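Local coordinates for protein lysine-sensitive aspartokinase 3 (Escherichia coli, PDB 2J0W) that phosphorylates L-aspartate with ATP to give 4-phospho-L-aspartate and ADP, the first step of lysine biosynthesis, under feedback inhibition by lysine, at residues 303-308 / 338-343; 308-313 / 414-419; 322-327 / 345-350; 354-357 / 362-365. All coordinates share one frame; numbering follows the deposited sequence.

Contact 1: residues 303-308 / 338-343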
loop_
_atom_site.group_PDB
_atom_site.type_symbol
_atom_site.label_atom_id
_atom_site.label_comp_id
_atom_site.label_asym_id
_atom_site.label_seq_id
_atom_site.Cartn_x
_atom_site.Cartn_y
_atom_site.Cartn_z
ATOM N N ALA A 303 18.632 -1.872 6.656
ATOM C CA ALA A 303 18.119 -2.579 7.826
ATOM C C ALA A 303 17.417 -3.847 7.370
ATOM O O ALA A 303 16.703 -3.850 6.362
ATOM C CB ALA A 303 17.154 -1.690 8.591
ATOM N N LEU A 304 17.624 -4.921 8.120
ATOM C CA LEU A 304 17.026 -6.213 7.811
ATOM C C LEU A 304 16.053 -6.630 8.909
ATOM O O LEU A 304 16.358 -6.516 10.093
ATOM C CB LEU A 304 18.133 -7.255 7.681
ATOM C CG LEU A 304 17.749 -8.726 7.533
ATOM C CD1 LEU A 304 17.187 -8.999 6.136
ATOM C CD2 LEU A 304 18.998 -9.568 7.781
ATOM N N ARG A 305 14.868 -7.086 8.511
ATOM C CA ARG A 305 13.858 -7.556 9.464
ATOM C C ARG A 305 13.464 -8.953 8.988
ATOM O O ARG A 305 12.811 -9.119 7.959
ATOM C CB ARG A 305 12.643 -6.627 9.476
ATOM C CG ARG A 305 11.907 -6.628 10.801
ATOM C CD ARG A 305 10.932 -5.459 10.920
ATOM N NE ARG A 305 9.732 -5.632 10.099
ATOM C CZ ARG A 305 8.807 -4.690 9.955
ATOM N NH1 ARG A 305 8.949 -3.522 10.577
ATOM N NH2 ARG A 305 7.745 -4.908 9.195
ATOM N N ARG A 306 13.890 -9.955 9.745
ATOM C CA ARG A 306 13.649 -11.355 9.416
ATOM C C ARG A 306 12.321 -11.955 9.845
ATOM O O ARG A 306 11.633 -11.431 10.718
ATOM C CB ARG A 306 14.758 -12.212 10.015
ATOM C CG ARG A 306 16.082 -12.070 9.330
ATOM C CD ARG A 306 16.700 -13.433 9.193
ATOM N NE ARG A 306 17.676 -13.479 8.116
ATOM C CZ ARG A 306 17.632 -14.360 7.123
ATOM N NH1 ARG A 306 16.655 -15.260 7.074
ATOM N NH2 ARG A 306 18.576 -14.353 6.191
ATOM N N ASN A 307 12.007 -13.097 9.237
ATOM C CA ASN A 307 10.790 -13.842 9.527
ATOM C C ASN A 307 9.535 -13.010 9.365
ATOM O O ASN A 307 8.661 -12.983 10.238
ATOM C CB ASN A 307 10.848 -14.413 10.935
ATOM C CG ASN A 307 12.158 -15.087 11.214
ATOM O OD1 ASN A 307 12.632 -15.888 10.408
ATOM N ND2 ASN A 307 12.763 -14.768 12.362
ATOM N N GLN A 308 9.455 -12.325 8.236
ATOM C CA GLN A 308 8.298 -11.519 7.953
ATOM C C GLN A 308 7.265 -12.445 7.317
ATOM O O GLN A 308 7.601 -13.495 6.769
ATOM C CB GLN A 308 8.677 -10.382 7.007
ATOM C CG GLN A 308 9.805 -9.513 7.538
ATOM C CD GLN A 308 9.445 -8.773 8.819
ATOM O OE1 GLN A 308 8.637 -7.848 8.813
ATOM N NE2 GLN A 308 10.050 -9.179 9.925
ATOM N N SER A 338 -1.031 -4.522 13.814
ATOM C CA SER A 338 -0.447 -3.342 13.200
ATOM C C SER A 338 0.490 -3.734 12.057
ATOM O O SER A 338 1.295 -4.660 12.194
ATOM C CB SER A 338 0.309 -2.539 14.264
ATOM O OG SER A 338 0.872 -1.346 13.737
ATOM N N VAL A 339 0.375 -3.026 10.933
ATOM C CA VAL A 339 1.197 -3.275 9.744
ATOM C C VAL A 339 1.984 -2.028 9.348
ATOM O O VAL A 339 1.403 -0.956 9.139
ATOM C CB VAL A 339 0.327 -3.687 8.539
ATOM C CG1 VAL A 339 1.203 -3.921 7.317
ATOM C CG2 VAL A 339 -0.458 -4.934 8.885
ATOM N N ASP A 340 3.302 -2.180 9.243
ATOM C CA ASP A 340 4.187 -1.082 8.864
ATOM C C ASP A 340 4.215 -0.925 7.351
ATOM O O ASP A 340 4.399 0.177 6.843
ATOM C CB ASP A 340 5.637 -1.347 9.302
ATOM C CG ASP A 340 5.787 -1.590 10.790
ATOM O OD1 ASP A 340 5.382 -0.727 11.600
ATOM O OD2 ASP A 340 6.342 -2.648 11.146
ATOM N N LEU A 341 4.052 -2.029 6.632
ATOM C CA LEU A 341 4.130 -1.987 5.182
ATOM C C LEU A 341 2.980 -2.655 4.420
ATOM O O LEU A 341 2.766 -3.863 4.534
ATOM C CB LEU A 341 5.470 -2.596 4.731
ATOM C CG LEU A 341 6.753 -1.865 5.157
ATOM C CD1 LEU A 341 7.977 -2.691 4.799
ATOM C CD2 LEU A 341 6.820 -0.515 4.475
ATOM N N ILE A 342 2.256 -1.854 3.633
ATOM C CA ILE A 342 1.145 -2.341 2.818
ATOM C C ILE A 342 1.333 -1.936 1.359
ATOM O O ILE A 342 1.880 -0.863 1.063
ATOM C CB ILE A 342 -0.217 -1.769 3.279
ATOM C CG1 ILE A 342 -0.518 -2.207 4.706
ATOM C CG2 ILE A 342 -1.318 -2.252 2.354
ATOM C CD1 ILE A 342 -1.918 -1.869 5.154
ATOM N N THR A 343 0.874 -2.803 0.459
ATOM C CA THR A 343 0.952 -2.577 -0.980
ATOM C C THR A 343 -0.354 -3.092 -1.596
ATOM O O THR A 343 -0.800 -4.189 -1.256
ATOM C CB THR A 343 2.182 -3.315 -1.594
ATOM O OG1 THR A 343 3.049 -2.352 -2.204
ATOM C CG2 THR A 343 1.757 -4.335 -2.641
#
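Arg305 and Asp340 form a salt bridge that carries nearly all of this contact. NH1 of Arg305 lies 2.8 Å from OD2 of Asp340, while NH2 makes a weak, longer bond to the same oxygen. NH1 meets OD2 from above the carboxylate plane, and the two flat groups are turned 52° apart, so this is a one-oxygen grip and not a flat two-oxygen pairing. One shell out, Gln308, just past the corner the chain turns at Asn307, fixes the guanidinium: OE1 accepts both NE of Arg305, at 2.8 Å, and NH2, at 3.1 Å, lying in the guanidinium plane. The amide is itself held, NE2 of Gln308 donating to the backbone O of Arg306 and also to Asp354. NH1 of Arg305 has a further partner in the carbonyl of Thr253. The bend at chi3 (74°) in an otherwise extended Arg305 side chain turns its head towards these acceptors. A methionine here would probably leave the Asp340 carboxylate without this countercharge and Gln308 OE1 without these two donors. Asp340 belongs to the allosteric lysine site of the ACT-domain regulatory region, shared between the two subunits, and the bridge ties that site to strand 299-313.

Contact 2: residues 308-313 / 414-419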
loop_
_atom_site.group_PDB
_atom_site.type_symbol
_atom_site.label_atom_id
_atom_site.label_comp_id
_atom_site.label_asym_id
_atom_site.label_seq_id
_atom_site.Cartn_x
_atom_site.Cartn_y
_atom_site.Cartn_z
ATOM N N GLN A 308 9.455 -12.325 8.236
ATOM C CA GLN A 308 8.298 -11.519 7.953
ATOM C C GLN A 308 7.265 -12.445 7.317
ATOM O O GLN A 308 7.601 -13.495 6.769
ATOM C CB GLN A 308 8.677 -10.382 7.007
ATOM C CG GLN A 308 9.805 -9.513 7.538
ATOM C CD GLN A 308 9.445 -8.773 8.819
ATOM O OE1 GLN A 308 8.637 -7.848 8.813
ATOM N NE2 GLN A 308 10.050 -9.179 9.925
ATOM N N THR A 309 6.004 -12.063 7.426
ATOM C CA THR A 309 4.924 -12.843 6.851
ATOM C C THR A 309 4.176 -11.945 5.862
ATOM O O THR A 309 3.870 -10.796 6.185
ATOM C CB THR A 309 3.953 -13.312 7.952
ATOM O OG1 THR A 309 4.688 -13.994 8.979
ATOM C CG2 THR A 309 2.902 -14.244 7.368
ATOM N N LEU A 310 3.910 -12.446 4.654
ATOM C CA LEU A 310 3.175 -11.652 3.664
ATOM C C LEU A 310 1.730 -12.133 3.556
ATOM O O LEU A 310 1.452 -13.180 2.968
ATOM C CB LEU A 310 3.822 -11.713 2.269
ATOM C CG LEU A 310 3.061 -10.856 1.236
ATOM C CD1 LEU A 310 3.270 -9.374 1.541
ATOM C CD2 LEU A 310 3.524 -11.179 -0.182
ATOM N N LEU A 311 0.823 -11.354 4.137
ATOM C CA LEU A 311 -0.598 -11.667 4.128
ATOM C C LEU A 311 -1.292 -10.914 3.001
ATOM O O LEU A 311 -1.675 -9.752 3.167
ATOM C CB LEU A 311 -1.214 -11.263 5.457
ATOM C CG LEU A 311 -2.693 -11.585 5.600
ATOM C CD1 LEU A 311 -2.912 -13.094 5.534
ATOM C CD2 LEU A 311 -3.175 -11.021 6.917
ATOM N N THR A 312 -1.442 -11.578 1.859
ATOM C CA THR A 312 -2.077 -10.992 0.679
ATOM C C THR A 312 -3.594 -11.229 0.681
ATOM O O THR A 312 -4.060 -12.363 0.800
ATOM C CB THR A 312 -1.471 -11.589 -0.612
ATOM O OG1 THR A 312 -0.068 -11.304 -0.661
ATOM C CG2 THR A 312 -2.142 -11.009 -1.837
ATOM N N LEU A 313 -4.363 -10.153 0.556
ATOM C CA LEU A 313 -5.814 -10.271 0.541
ATOM C C LEU A 313 -6.461 -9.873 -0.779
ATOM O O LEU A 313 -6.325 -8.744 -1.254
ATOM C CB LEU A 313 -6.429 -9.447 1.666
ATOM C CG LEU A 313 -6.150 -9.976 3.069
ATOM C CD1 LEU A 313 -6.880 -9.121 4.100
ATOM C CD2 LEU A 313 -6.600 -11.432 3.150
ATOM N N ASN A 414 14.740 -12.800 -6.192
ATOM C CA ASN A 414 13.307 -12.665 -6.363
ATOM C C ASN A 414 12.783 -11.590 -5.438
ATOM O O ASN A 414 12.711 -11.784 -4.233
ATOM C CB ASN A 414 12.584 -13.971 -6.041
ATOM C CG ASN A 414 11.072 -13.790 -5.974
ATOM O OD1 ASN A 414 10.417 -13.528 -6.985
ATOM N ND2 ASN A 414 10.517 -13.913 -4.777
ATOM N N ILE A 415 12.431 -10.442 -5.984
ATOM C CA ILE A 415 11.879 -9.419 -5.131
ATOM C C ILE A 415 10.395 -9.731 -5.094
ATOM O O ILE A 415 9.751 -9.828 -6.139
ATOM C CB ILE A 415 12.170 -8.062 -5.700
ATOM C CG1 ILE A 415 13.685 -7.975 -5.877
ATOM C CG2 ILE A 415 11.621 -6.973 -4.775
ATOM C CD1 ILE A 415 14.214 -6.627 -6.175
ATOM N N ARG A 416 9.865 -9.916 -3.887
ATOM C CA ARG A 416 8.467 -10.284 -3.695
ATOM C C ARG A 416 7.504 -9.139 -3.429
ATOM O O ARG A 416 6.295 -9.246 -3.683
ATOM C CB ARG A 416 8.363 -11.275 -2.539
ATOM C CG ARG A 416 6.939 -11.700 -2.216
ATOM C CD ARG A 416 6.360 -12.596 -3.297
ATOM N NE ARG A 416 4.996 -13.008 -2.971
ATOM C CZ ARG A 416 3.910 -12.281 -3.221
ATOM N NH1 ARG A 416 4.020 -11.099 -3.814
ATOM N NH2 ARG A 416 2.715 -12.727 -2.856
ATOM N N MET A 417 8.032 -8.047 -2.905
ATOM C CA MET A 417 7.183 -6.925 -2.572
ATOM C C MET A 417 8.045 -5.687 -2.531
ATOM O O MET A 417 9.182 -5.733 -2.071
ATOM C CB MET A 417 6.543 -7.166 -1.198
ATOM C CG MET A 417 5.462 -6.192 -0.776
ATOM S SD MET A 417 6.113 -4.624 -0.181
ATOM C CE MET A 417 7.129 -5.163 1.142
ATOM N N ILE A 418 7.529 -4.589 -3.059
ATOM C CA ILE A 418 8.275 -3.359 -3.003
ATOM C C ILE A 418 7.286 -2.332 -2.520
ATOM O O ILE A 418 6.222 -2.157 -3.093
ATOM C CB ILE A 418 8.838 -2.957 -4.368
ATOM C CG1 ILE A 418 9.643 -4.118 -4.947
ATOM C CG2 ILE A 418 9.757 -1.753 -4.205
ATOM C CD1 ILE A 418 10.306 -3.806 -6.248
ATOM N N CYS A 419 7.618 -1.682 -1.424
ATOM C CA CYS A 419 6.731 -0.684 -0.880
ATOM C C CYS A 419 7.560 0.563 -0.758
ATOM O O CYS A 419 8.523 0.605 0.017
ATOM C CB CYS A 419 6.213 -1.127 0.484
ATOM S SG CYS A 419 5.019 0.003 1.168
#
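Leu310 and Arg416 meet by apolar packing against a charged, flat group. The methyl CD2 of Leu310 sits over the centre of one face of the Arg416 guanidinium; it is 3.2 Å from NH2 of Arg416 and nearly as close to CZ, with NE and NH1 somewhat further off. With Leu310 CG trans to its main-chain nitrogen (chi1 -179°), the branch reaches out from the strand towards the arginine. Arg416 folds at chi2 (71°), which lays its head across the leucine. Beside this pair, Met417 also faces residues 308-313, and both Leu310 and Met417 touch Leu430 of the strand 426-432.

Polar contact between the two segments is slight. OG1 of Thr312 approaches NH2 of Arg416 obliquely at 3.8 Å, too far for a hydrogen bond. The charge of Arg416 is met by others: NH2 forms a salt bridge with Glu383, and NH1 donates to the carbonyl of Gly421 of the second subunit. These bonds hold the guanidinium in place, so that its face can serve as a surface for the leucine while its nitrogens are occupied. Buried as it is, the arginine probably depends on Glu383 to balance its charge.

Backbone pairing supplies the frame. Leu310 is hydrogen-bonded to Glu383, and Leu311 to Leu351 on the neighbouring strand, whereas Ile418 pairs antiparallel with a strand of the second subunit. The arrangement belongs to the intertwined ACT-domain region of aspartokinases, where beta-sheet runs on across the dimer interface.

Contact 3: residues 322-327 / 345-350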
loop_
_atom_site.group_PDB
_atom_site.type_symbol
_atom_site.label_atom_id
_atom_site.label_comp_id
_atom_site.label_asym_id
_atom_site.label_seq_id
_atom_site.Cartn_x
_atom_site.Cartn_y
_atom_site.Cartn_z
ATOM N N ARG A 322 -14.108 0.706 -1.550
ATOM C CA ARG A 322 -14.151 1.676 -0.465
ATOM C C ARG A 322 -14.322 0.942 0.854
ATOM O O ARG A 322 -13.536 1.126 1.780
ATOM C CB ARG A 322 -15.316 2.644 -0.675
ATOM C CG ARG A 322 -15.795 2.695 -2.112
ATOM C CD ARG A 322 -14.644 3.038 -3.041
ATOM N NE ARG A 322 -14.934 2.729 -4.438
ATOM C CZ ARG A 322 -15.716 3.460 -5.226
ATOM N NH1 ARG A 322 -16.298 4.556 -4.761
ATOM N NH2 ARG A 322 -15.908 3.097 -6.487
ATOM N N GLY A 323 -15.352 0.104 0.929
ATOM C CA GLY A 323 -15.593 -0.653 2.140
ATOM C C GLY A 323 -14.675 -1.858 2.214
ATOM O O GLY A 323 -14.071 -2.117 3.259
ATOM N N PHE A 324 -14.561 -2.592 1.106
ATOM C CA PHE A 324 -13.704 -3.775 1.074
ATOM C C PHE A 324 -12.398 -3.473 1.774
ATOM O O PHE A 324 -11.785 -4.358 2.362
ATOM C CB PHE A 324 -13.385 -4.231 -0.351
ATOM C CG PHE A 324 -12.401 -5.371 -0.395
ATOM C CD1 PHE A 324 -12.773 -6.640 0.034
ATOM C CD2 PHE A 324 -11.087 -5.161 -0.793
ATOM C CE1 PHE A 324 -11.852 -7.671 0.073
ATOM C CE2 PHE A 324 -10.160 -6.192 -0.757
ATOM C CZ PHE A 324 -10.541 -7.448 -0.323
ATOM N N LEU A 325 -11.967 -2.220 1.680
ATOM C CA LEU A 325 -10.745 -1.795 2.338
ATOM C C LEU A 325 -11.149 -1.285 3.711
ATOM O O LEU A 325 -10.752 -1.855 4.721
ATOM C CB LEU A 325 -10.044 -0.691 1.535
ATOM C CG LEU A 325 -9.567 -1.081 0.129
ATOM C CD1 LEU A 325 -8.788 0.057 -0.495
ATOM C CD2 LEU A 325 -8.702 -2.315 0.207
ATOM N N ALA A 326 -11.964 -0.235 3.742
ATOM C CA ALA A 326 -12.431 0.352 5.001
ATOM C C ALA A 326 -12.816 -0.704 6.029
ATOM O O ALA A 326 -12.738 -0.464 7.232
ATOM C CB ALA A 326 -13.623 1.265 4.748
ATOM N N GLU A 327 -13.244 -1.866 5.548
ATOM C CA GLU A 327 -13.640 -2.964 6.421
ATOM C C GLU A 327 -12.406 -3.758 6.823
ATOM O O GLU A 327 -12.104 -3.904 8.009
ATOM C CB GLU A 327 -14.634 -3.880 5.703
ATOM C CG GLU A 327 -15.219 -4.987 6.577
ATOM C CD GLU A 327 -15.741 -4.479 7.916
ATOM O OE1 GLU A 327 -16.205 -3.320 7.982
ATOM O OE2 GLU A 327 -15.699 -5.247 8.902
ATOM N N SER A 345 -3.292 -3.294 -5.192
ATOM C CA SER A 345 -3.495 -3.331 -6.632
ATOM C C SER A 345 -4.979 -3.617 -6.814
ATOM O O SER A 345 -5.417 -4.778 -6.868
ATOM C CB SER A 345 -2.647 -4.418 -7.294
ATOM O OG SER A 345 -2.870 -4.427 -8.700
ATOM N N GLU A 346 -5.747 -2.534 -6.895
ATOM C CA GLU A 346 -7.196 -2.602 -7.025
ATOM C C GLU A 346 -7.734 -3.152 -5.730
ATOM O O GLU A 346 -7.597 -2.518 -4.692
ATOM C CB GLU A 346 -7.618 -3.510 -8.169
ATOM C CG GLU A 346 -7.237 -2.974 -9.528
ATOM C CD GLU A 346 -7.826 -3.785 -10.654
ATOM O OE1 GLU A 346 -9.065 -3.738 -10.837
ATOM O OE2 GLU A 346 -7.044 -4.474 -11.346
ATOM N N VAL A 347 -8.325 -4.338 -5.781
ATOM C CA VAL A 347 -8.886 -4.930 -4.579
ATOM C C VAL A 347 -8.008 -6.022 -3.976
ATOM O O VAL A 347 -8.479 -6.861 -3.203
ATOM C CB VAL A 347 -10.294 -5.499 -4.860
ATOM C CG1 VAL A 347 -11.315 -4.373 -4.860
ATOM C CG2 VAL A 347 -10.301 -6.216 -6.210
ATOM N N SER A 348 -6.730 -6.013 -4.332
ATOM C CA SER A 348 -5.790 -7.000 -3.807
ATOM C C SER A 348 -4.852 -6.222 -2.901
ATOM O O SER A 348 -4.175 -5.302 -3.354
ATOM C CB SER A 348 -5.008 -7.625 -4.956
ATOM O OG SER A 348 -5.869 -7.844 -6.065
ATOM N N VAL A 349 -4.823 -6.562 -1.622
ATOM C CA VAL A 349 -3.956 -5.851 -0.691
ATOM C C VAL A 349 -2.959 -6.782 0.008
ATOM O O VAL A 349 -3.353 -7.673 0.754
ATOM C CB VAL A 349 -4.805 -5.096 0.343
ATOM C CG1 VAL A 349 -5.961 -5.973 0.789
ATOM C CG2 VAL A 349 -3.948 -4.679 1.524
ATOM N N ALA A 350 -1.666 -6.571 -0.251
ATOM C CA ALA A 350 -0.602 -7.396 0.336
ATOM C C ALA A 350 -0.064 -6.768 1.608
ATOM O O ALA A 350 0.522 -5.680 1.588
ATOM C CB ALA A 350 0.538 -7.607 -0.674
#
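Ser345 O takes a backbone bond and a weak hydroxyl bond from Ser348, and the turn so closed carries Val347, which meets Phe324. The backbone N of Ser348 lies 3.1 Å from Ser345 O, the bond that closes a type II' beta turn, and OG of Ser348 is the weak second donor. In return Ser345 N donates to Ser348 O at 2.9 Å, completing the tight two-residue hairpin between strands 341-345 and 348-353.

Across the contact the closest approaches are made by the Phe324 ring. CE2 of Phe324 comes 3.0 Å from the carbonyl oxygen of Val347, a close approach but not a hydrogen bond. The Phe324 and Val347 side chains cross at about a right angle, with CD2 of Phe324 4.1 Å from CG1 of Val347. Further along the strand, CG1 of Val349 touches CE2 of Phe324 at 4.5 Å. Phe324 CG lies trans to the main-chain nitrogen (chi1 175°), which sends the ring from the helix towards the hairpin. Ser315 and Cys378 also touch it.

A serine in place of Phe324 would probably open a gap between helix 321-328 and the turn, leaving Val347 and Val349 without this aromatic partner. Phe324, Leu325, Ser345 and Glu346 all belong to the allosteric lysine site, so apolar packing joins helix 321-328 to the turn, both of which carry residues of that shared site, while hydrogen bonds shape the turn from within.

Contact 4: residues 354-357 / 362-365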
loop_
_atom_site.group_PDB
_atom_site.type_symbol
_atom_site.label_atom_id
_atom_site.label_comp_id
_atom_site.label_asym_id
_atom_site.label_seq_id
_atom_site.Cartn_x
_atom_site.Cartn_y
_atom_site.Cartn_z
ATOM N N ASP A 354 5.323 -8.341 10.558
ATOM C CA ASP A 354 6.524 -8.556 11.356
ATOM C C ASP A 354 6.224 -9.475 12.539
ATOM O O ASP A 354 5.069 -9.631 12.933
ATOM C CB ASP A 354 7.046 -7.200 11.848
ATOM C CG ASP A 354 8.289 -7.322 12.693
ATOM O OD1 ASP A 354 9.126 -8.213 12.404
ATOM O OD2 ASP A 354 8.440 -6.515 13.639
ATOM N N THR A 355 7.251 -10.106 13.097
ATOM C CA THR A 355 7.027 -10.975 14.246
ATOM C C THR A 355 6.537 -10.091 15.381
ATOM O O THR A 355 6.681 -8.866 15.337
ATOM C CB THR A 355 8.306 -11.686 14.690
ATOM O OG1 THR A 355 9.328 -10.713 14.964
ATOM C CG2 THR A 355 8.765 -12.677 13.604
ATOM N N THR A 356 5.968 -10.715 16.402
ATOM C CA THR A 356 5.417 -9.988 17.538
ATOM C C THR A 356 6.404 -9.166 18.364
ATOM O O THR A 356 6.096 -8.039 18.775
ATOM C CB THR A 356 4.701 -10.969 18.487
ATOM O OG1 THR A 356 5.663 -11.893 19.025
ATOM C CG2 THR A 356 3.628 -11.747 17.724
ATOM N N GLY A 357 7.587 -9.722 18.606
ATOM C CA GLY A 357 8.534 -9.022 19.451
ATOM C C GLY A 357 8.041 -9.151 20.892
ATOM O O GLY A 357 8.534 -8.493 21.808
ATOM N N GLY A 362 5.014 -18.236 22.208
ATOM C CA GLY A 362 3.746 -18.652 21.630
ATOM C C GLY A 362 2.788 -17.591 21.120
ATOM O O GLY A 362 1.638 -17.905 20.813
ATOM N N ASP A 363 3.235 -16.342 21.031
ATOM C CA ASP A 363 2.372 -15.274 20.542
ATOM C C ASP A 363 2.233 -15.499 19.033
ATOM O O ASP A 363 3.193 -15.320 18.275
ATOM C CB ASP A 363 3.003 -13.906 20.831
ATOM C CG ASP A 363 1.966 -12.799 21.011
ATOM O OD1 ASP A 363 1.153 -12.587 20.089
ATOM O OD2 ASP A 363 1.968 -12.133 22.071
ATOM N N THR A 364 1.042 -15.914 18.609
ATOM C CA THR A 364 0.771 -16.185 17.201
ATOM C C THR A 364 -0.133 -15.097 16.624
ATOM O O THR A 364 -1.282 -14.941 17.045
ATOM C CB THR A 364 0.112 -17.582 17.043
ATOM O OG1 THR A 364 -0.233 -17.805 15.670
ATOM C CG2 THR A 364 -1.128 -17.695 17.928
ATOM N N LEU A 365 0.389 -14.344 15.659
ATOM C CA LEU A 365 -0.362 -13.250 15.048
ATOM C C LEU A 365 -1.684 -13.636 14.395
ATOM O O LEU A 365 -2.725 -13.058 14.708
ATOM C CB LEU A 365 0.508 -12.507 14.024
ATOM C CG LEU A 365 1.850 -13.102 13.583
ATOM C CD1 LEU A 365 1.805 -13.544 12.127
ATOM C CD2 LEU A 365 2.918 -12.042 13.771
#
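The carboxylate of Asp363 is the flat group that Thr356 meets. The methyl CG2 of Thr356 comes nearest to OD1 of Asp363, at 3.5 Å, and the two side chains pass each other at a slant. The same methyl lies 3.6 Å from the backbone O of Asp363, and OG1 of Thr356 is 3.8 Å from CB of Asp363, so the touch is van der Waals contact with no hydrogen bond across the segments. Van der Waals contact also brings CD2 of Leu365 to 3.3 Å from the backbone O of Asp354, and the same methyl rests on CG2 of Thr356, 4.0 Å away.

Thr356 holds OG1 between its main-chain nitrogen and carbonyl carbon (chi1 64°). There the hydroxyl is bonded to the backbone N of Ser358, two residues on, as in an ST turn, and the methyl is left to face Asp363 and Leu365. OD2 of Asp363 makes a weak bond to the hydroxyl of Ser358, so Ser358, between the two segments, is bonded to both, weakly on the Asp363 side.

These residues meet where the surface loop from strand 348-353 to helix 368-377 doubles back. At its start Asp354 accepts a hydrogen bond from Gln308 of strand 299-313, and further along the carbonyl of Thr356 is bonded to Arg154, which lies between strand 137-139 and helix 159-176.

How the contacts relate
Contacts 2 and 3 are buried, contact 1 is partly buried and contact 4 lies on the surface. Strand 299-313 serves contacts 1 and 2, which share Gln308, and it is hydrogen-bonded to the strand of contact 3 through Leu313 O and Val349 N. Contact 4 follows the end of strand 348-353 and lies nested inside the chain loop closed by contact 2. The chemistry changes with place: an ion pair near the kinase side in contact 1, a methyl over a guanidinium near the dimer interface in contact 2, an aromatic ring on valines in contact 3, and methyls against a carboxylate and a carbonyl oxygen in contact 4. The second subunit touches the first three but not the fourth.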